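Molybdopterin synthase sulfur carrier subunit (Homo sapiens, PDB 5MPO) carries sulfur as a C-terminal thiocarboxylate within molybdopterin synthase, donating it to precursor Z to build the dithiolene of molybdopterin. Local coordinates at residues 70-82 with 89-103. Residues are numbered along the deposited sequence; the frame is centred on the assembly and turned at random.
Sequences RNQIIFAVRQEYV and LVLQPGDEIAVIPPI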
loop_
_atom_site.group_PDB
_atom_site.type_symbol
_atom_site.label_atom_id
_atom_site.label_comp_id
_atom_site.label_asym_id
_atom_site.label_seq_id
_atom_site.Cartn_x
_atom_site.Cartn_y
_atom_site.Cartn_z
ATOM N N ARG B 70 -24.757 21.391 17.747
ATOM C CA ARG B 70 -24.407 21.100 19.133
ATOM C C ARG B 70 -24.169 19.604 19.303
ATOM O O ARG B 70 -23.345 19.179 20.113
ATOM C CB ARG B 70 -25.515 21.571 20.077
ATOM N N ASN B 71 -24.862 18.806 18.497
ATOM C CA ASN B 71 -24.736 17.352 18.554
ATOM C C ASN B 71 -23.587 16.703 17.766
ATOM O O ASN B 71 -23.342 15.507 17.927
ATOM C CB ASN B 71 -26.064 16.695 18.160
ATOM N N GLN B 72 -22.885 17.456 16.920
ATOM C CA GLN B 72 -21.805 16.860 16.164
ATOM C C GLN B 72 -20.464 17.553 16.321
ATOM O O GLN B 72 -19.718 17.686 15.375
ATOM C CB GLN B 72 -22.199 16.844 14.706
ATOM C CG GLN B 72 -22.025 18.168 14.012
ATOM C CD GLN B 72 -22.718 18.189 12.684
ATOM O OE1 GLN B 72 -23.729 17.548 12.520
ATOM N NE2 GLN B 72 -22.172 18.917 11.725
ATOM N N ILE B 73 -20.154 17.984 17.528
ATOM C CA ILE B 73 -18.935 18.697 17.784
ATOM C C ILE B 73 -18.171 18.152 18.947
ATOM O O ILE B 73 -18.750 17.787 19.934
ATOM C CB ILE B 73 -19.319 20.130 18.187
ATOM C CG1 ILE B 73 -19.980 20.845 17.033
ATOM C CG2 ILE B 73 -18.149 20.967 18.662
ATOM C CD1 ILE B 73 -19.030 21.302 15.968
ATOM N N ILE B 74 -16.854 18.130 18.848
ATOM C CA ILE B 74 -16.053 17.783 20.063
ATOM C C ILE B 74 -15.152 18.990 20.374
ATOM O O ILE B 74 -14.936 19.895 19.518
ATOM C CB ILE B 74 -15.320 16.418 19.879
ATOM C CG1 ILE B 74 -14.758 15.876 21.187
ATOM C CG2 ILE B 74 -14.217 16.481 18.818
ATOM C CD1 ILE B 74 -14.083 14.514 21.052
ATOM N N PHE B 75 -14.651 19.016 21.590
ATOM C CA PHE B 75 -13.572 19.914 21.924
ATOM C C PHE B 75 -12.196 19.252 21.861
ATOM O O PHE B 75 -12.032 18.059 22.220
ATOM C CB PHE B 75 -13.718 20.417 23.367
ATOM C CG PHE B 75 -14.690 21.541 23.552
ATOM C CD1 PHE B 75 -14.778 22.589 22.639
ATOM C CD2 PHE B 75 -15.470 21.593 24.713
ATOM C CE1 PHE B 75 -15.675 23.633 22.847
ATOM C CE2 PHE B 75 -16.368 22.635 24.931
ATOM C CZ PHE B 75 -16.469 23.647 23.994
ATOM N N ALA B 76 -11.201 20.070 21.490
ATOM C CA ALA B 76 -9.826 19.850 21.930
ATOM C C ALA B 76 -9.426 20.977 22.913
ATOM O O ALA B 76 -9.536 22.159 22.578
ATOM C CB ALA B 76 -8.865 19.815 20.735
ATOM N N VAL B 77 -8.954 20.589 24.098
ATOM C CA VAL B 77 -8.473 21.498 25.127
ATOM C C VAL B 77 -7.017 21.182 25.289
ATOM O O VAL B 77 -6.656 20.058 25.641
ATOM C CB VAL B 77 -9.180 21.249 26.499
ATOM C CG1 VAL B 77 -8.541 22.084 27.634
ATOM C CG2 VAL B 77 -10.669 21.508 26.369
ATOM N N ARG B 78 -6.173 22.171 25.064
ATOM C CA ARG B 78 -4.727 21.973 25.064
ATOM C C ARG B 78 -4.395 20.798 24.144
ATOM O O ARG B 78 -3.621 19.938 24.502
ATOM C CB ARG B 78 -4.186 21.747 26.494
ATOM C CG ARG B 78 -4.200 22.977 27.429
ATOM C CD ARG B 78 -3.580 22.684 28.781
ATOM N NE ARG B 78 -4.370 21.713 29.557
ATOM C CZ ARG B 78 -5.385 22.001 30.386
ATOM N NH1 ARG B 78 -5.813 23.254 30.597
ATOM N NH2 ARG B 78 -6.003 21.012 31.011
ATOM N N GLN B 79 -5.060 20.741 22.993
ATOM C CA GLN B 79 -4.801 19.735 21.959
ATOM C C GLN B 79 -5.141 18.308 22.368
ATOM O O GLN B 79 -4.545 17.378 21.876
ATOM C CB GLN B 79 -3.330 19.756 21.534
ATOM C CG GLN B 79 -2.810 21.056 20.955
ATOM C CD GLN B 79 -1.338 20.897 20.522
ATOM O OE1 GLN B 79 -0.827 19.781 20.282
ATOM N NE2 GLN B 79 -0.662 21.993 20.425
ATOM N N GLU B 80 -6.061 18.119 23.286
ATOM C CA GLU B 80 -6.521 16.760 23.596
ATOM C C GLU B 80 -8.033 16.812 23.569
ATOM O O GLU B 80 -8.644 17.750 24.096
ATOM C CB GLU B 80 -6.041 16.253 24.962
ATOM C CG GLU B 80 -4.501 16.181 25.123
ATOM C CD GLU B 80 -3.771 15.095 24.272
ATOM O OE1 GLU B 80 -4.356 14.062 23.948
ATOM O OE2 GLU B 80 -2.582 15.255 23.938
ATOM N N TYR B 81 -8.620 15.786 22.982
ATOM C CA TYR B 81 -10.040 15.673 22.830
ATOM C C TYR B 81 -10.783 15.605 24.162
ATOM O O TYR B 81 -10.319 15.020 25.126
ATOM C CB TYR B 81 -10.385 14.445 21.953
ATOM C CG TYR B 81 -10.044 14.618 20.485
ATOM C CD1 TYR B 81 -10.682 15.583 19.719
ATOM C CD2 TYR B 81 -9.057 13.834 19.878
ATOM C CE1 TYR B 81 -10.377 15.758 18.378
ATOM C CE2 TYR B 81 -8.750 13.993 18.529
ATOM C CZ TYR B 81 -9.416 14.956 17.789
ATOM O OH TYR B 81 -9.107 15.166 16.482
ATOM N N VAL B 82 -11.919 16.269 24.181
ATOM C CA VAL B 82 -12.766 16.348 25.335
ATOM C C VAL B 82 -14.190 16.327 24.845
ATOM O O VAL B 82 -14.571 17.103 24.000
ATOM C CB VAL B 82 -12.526 17.641 26.096
ATOM C CG1 VAL B 82 -13.550 17.814 27.182
ATOM C CG2 VAL B 82 -11.161 17.623 26.708
ATOM N N LEU B 89 -13.023 20.926 33.629
ATOM C CA LEU B 89 -11.845 21.582 33.014
ATOM C C LEU B 89 -11.201 22.601 33.919
ATOM O O LEU B 89 -11.875 23.457 34.502
ATOM C CB LEU B 89 -12.212 22.258 31.695
ATOM C CG LEU B 89 -12.925 21.299 30.734
ATOM C CD1 LEU B 89 -13.472 22.040 29.540
ATOM C CD2 LEU B 89 -11.993 20.152 30.327
ATOM N N VAL B 90 -9.886 22.501 34.010
ATOM C CA VAL B 90 -9.061 23.447 34.715
ATOM C C VAL B 90 -8.241 24.160 33.664
ATOM O O VAL B 90 -7.178 23.700 33.280
ATOM C CB VAL B 90 -8.181 22.737 35.737
ATOM C CG1 VAL B 90 -7.453 23.721 36.659
ATOM C CG2 VAL B 90 -9.053 21.804 36.548
ATOM N N LEU B 91 -8.732 25.323 33.244
ATOM C CA LEU B 91 -8.127 26.099 32.187
ATOM C C LEU B 91 -7.190 27.192 32.650
ATOM O O LEU B 91 -7.504 27.924 33.543
ATOM C CB LEU B 91 -9.228 26.698 31.351
ATOM C CG LEU B 91 -10.210 25.640 30.845
ATOM C CD1 LEU B 91 -11.361 26.301 30.130
ATOM C CD2 LEU B 91 -9.511 24.664 29.914
ATOM N N GLN B 92 -6.033 27.288 32.001
ATOM C CA GLN B 92 -4.983 28.228 32.331
ATOM C C GLN B 92 -4.973 29.288 31.261
ATOM O O GLN B 92 -5.377 29.049 30.162
ATOM C CB GLN B 92 -3.607 27.538 32.301
ATOM C CG GLN B 92 -3.394 26.376 33.294
ATOM C CD GLN B 92 -3.639 26.778 34.726
ATOM O OE1 GLN B 92 -3.482 27.943 35.081
ATOM N NE2 GLN B 92 -4.049 25.829 35.551
ATOM N N PRO B 93 -4.432 30.450 31.571
ATOM C CA PRO B 93 -4.408 31.498 30.609
ATOM C C PRO B 93 -3.735 31.083 29.309
ATOM O O PRO B 93 -2.635 30.596 29.304
ATOM C CB PRO B 93 -3.569 32.611 31.304
ATOM C CG PRO B 93 -3.548 32.257 32.751
ATOM C CD PRO B 93 -3.692 30.786 32.812
ATOM N N GLY B 94 -4.391 31.342 28.204
ATOM C CA GLY B 94 -3.818 31.123 26.901
ATOM C C GLY B 94 -4.108 29.729 26.420
ATOM O O GLY B 94 -3.741 29.386 25.322
ATOM N N ASP B 95 -4.753 28.891 27.204
ATOM C CA ASP B 95 -5.039 27.574 26.686
ATOM C C ASP B 95 -5.942 27.705 25.468
ATOM O O ASP B 95 -6.699 28.657 25.324
ATOM C CB ASP B 95 -5.731 26.700 27.709
ATOM C CG ASP B 95 -4.795 26.169 28.765
ATOM O OD1 ASP B 95 -3.555 26.260 28.632
ATOM O OD2 ASP B 95 -5.328 25.660 29.759
ATOM N N GLU B 96 -5.848 26.727 24.590
ATOM C CA GLU B 96 -6.592 26.707 23.364
ATOM C C GLU B 96 -7.772 25.782 23.508
ATOM O O GLU B 96 -7.642 24.688 24.005
ATOM C CB GLU B 96 -5.726 26.259 22.243
ATOM C CG GLU B 96 -4.763 27.327 21.809
ATOM C CD GLU B 96 -3.881 26.866 20.681
ATOM O OE1 GLU B 96 -4.024 25.726 20.171
ATOM O OE2 GLU B 96 -3.003 27.645 20.319
ATOM N N ILE B 97 -8.942 26.252 23.098
ATOM C CA ILE B 97 -10.149 25.421 23.097
ATOM C C ILE B 97 -10.552 25.380 21.633
ATOM O O ILE B 97 -10.944 26.422 21.058
ATOM C CB ILE B 97 -11.318 26.050 23.904
ATOM C CG1 ILE B 97 -10.878 26.563 25.303
ATOM C CG2 ILE B 97 -12.476 25.080 24.016
ATOM C CD1 ILE B 97 -10.289 25.548 26.240
ATOM N N ALA B 98 -10.427 24.228 20.993
ATOM C CA ALA B 98 -10.806 24.151 19.568
ATOM C C ALA B 98 -12.169 23.497 19.421
ATOM O O ALA B 98 -12.529 22.560 20.172
ATOM C CB ALA B 98 -9.754 23.430 18.764
ATOM N N VAL B 99 -12.969 24.076 18.539
ATOM C CA VAL B 99 -14.310 23.558 18.260
ATOM C C VAL B 99 -14.150 22.702 16.999
ATOM O O VAL B 99 -13.833 23.242 15.920
ATOM C CB VAL B 99 -15.368 24.681 18.015
ATOM C CG1 VAL B 99 -16.741 24.068 17.680
ATOM C CG2 VAL B 99 -15.469 25.578 19.246
ATOM N N ILE B 100 -14.352 21.394 17.187
ATOM C CA ILE B 100 -13.987 20.347 16.221
ATOM C C ILE B 100 -15.280 19.734 15.583
ATOM O O ILE B 100 -15.932 18.895 16.186
ATOM C CB ILE B 100 -13.231 19.222 16.976
ATOM C CG1 ILE B 100 -12.035 19.738 17.805
ATOM C CG2 ILE B 100 -12.833 18.088 16.040
ATOM C CD1 ILE B 100 -10.844 20.166 17.003
ATOM N N PRO B 101 -15.693 20.213 14.427
ATOM C CA PRO B 101 -16.758 19.514 13.699
ATOM C C PRO B 101 -16.278 18.126 13.219
ATOM O O PRO B 101 -15.074 17.862 13.282
ATOM C CB PRO B 101 -17.024 20.420 12.490
ATOM C CG PRO B 101 -16.124 21.600 12.623
ATOM C CD PRO B 101 -15.113 21.329 13.658
ATOM N N PRO B 102 -17.201 17.264 12.729
ATOM C CA PRO B 102 -16.802 15.890 12.376
ATOM C C PRO B 102 -15.745 15.933 11.275
ATOM O O PRO B 102 -15.823 16.746 10.304
ATOM C CB PRO B 102 -18.104 15.259 11.910
ATOM C CG PRO B 102 -18.874 16.397 11.325
ATOM C CD PRO B 102 -18.563 17.563 12.235
ATOM N N ILE B 103 -14.695 15.147 11.493
ATOM C CA ILE B 103 -13.464 15.331 10.728
ATOM C C ILE B 103 -13.467 14.521 9.437
ATOM O O ILE B 103 -14.268 13.577 9.300
ATOM C CB ILE B 103 -12.187 15.046 11.571
ATOM C CG1 ILE B 103 -12.028 13.555 11.810
ATOM C CG2 ILE B 103 -12.177 15.902 12.852
ATOM C CD1 ILE B 103 -11.099 13.229 12.953
HETATM O O HOH W 1 -6.850 22.513 21.834
#
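Strands 74-77 and 96-100 run antiparallel, I74 pairing with I100 and A76 with A98 through backbone hydrogen bonds in both directions; I100 N to I74 O spans 2.8 Å. R78 N continues the pairing to E96 O (3.1 Å), where the type I' turn V77-E80 sends the chain back into strand 80-82. A water accepts from Q79 N and donates to E96 O.

Beyond the strand end, R78 reaches D95 in a salt bridge, NH1 to OD2 at 2.6 Å. Its chain bends at chi3 (-66°), which lets the same NH1 also bond V90 O (3.0 Å). Q92 N grips D95 OD2 from the opposite face of the carboxylate, tying the 92-95 type II turn to the arginine.

This pairing lies within the mixed sheet of the ubiquitin-like MoaD fold, strand 24-29 flanking 96-100 on its other edge. On the face toward helix 52-62, I97 CG2 sits over the F75 ring, 4.0 Å from its centroid, a CH-pi contact, while A98 O lies at the ring edge. V77 CG1 meets L91 CD2 at 3.6 Å. On the other face, I74 CG2 packs against I100 CB (3.4 Å), and Y81 and A98 also touch the chain of another protein.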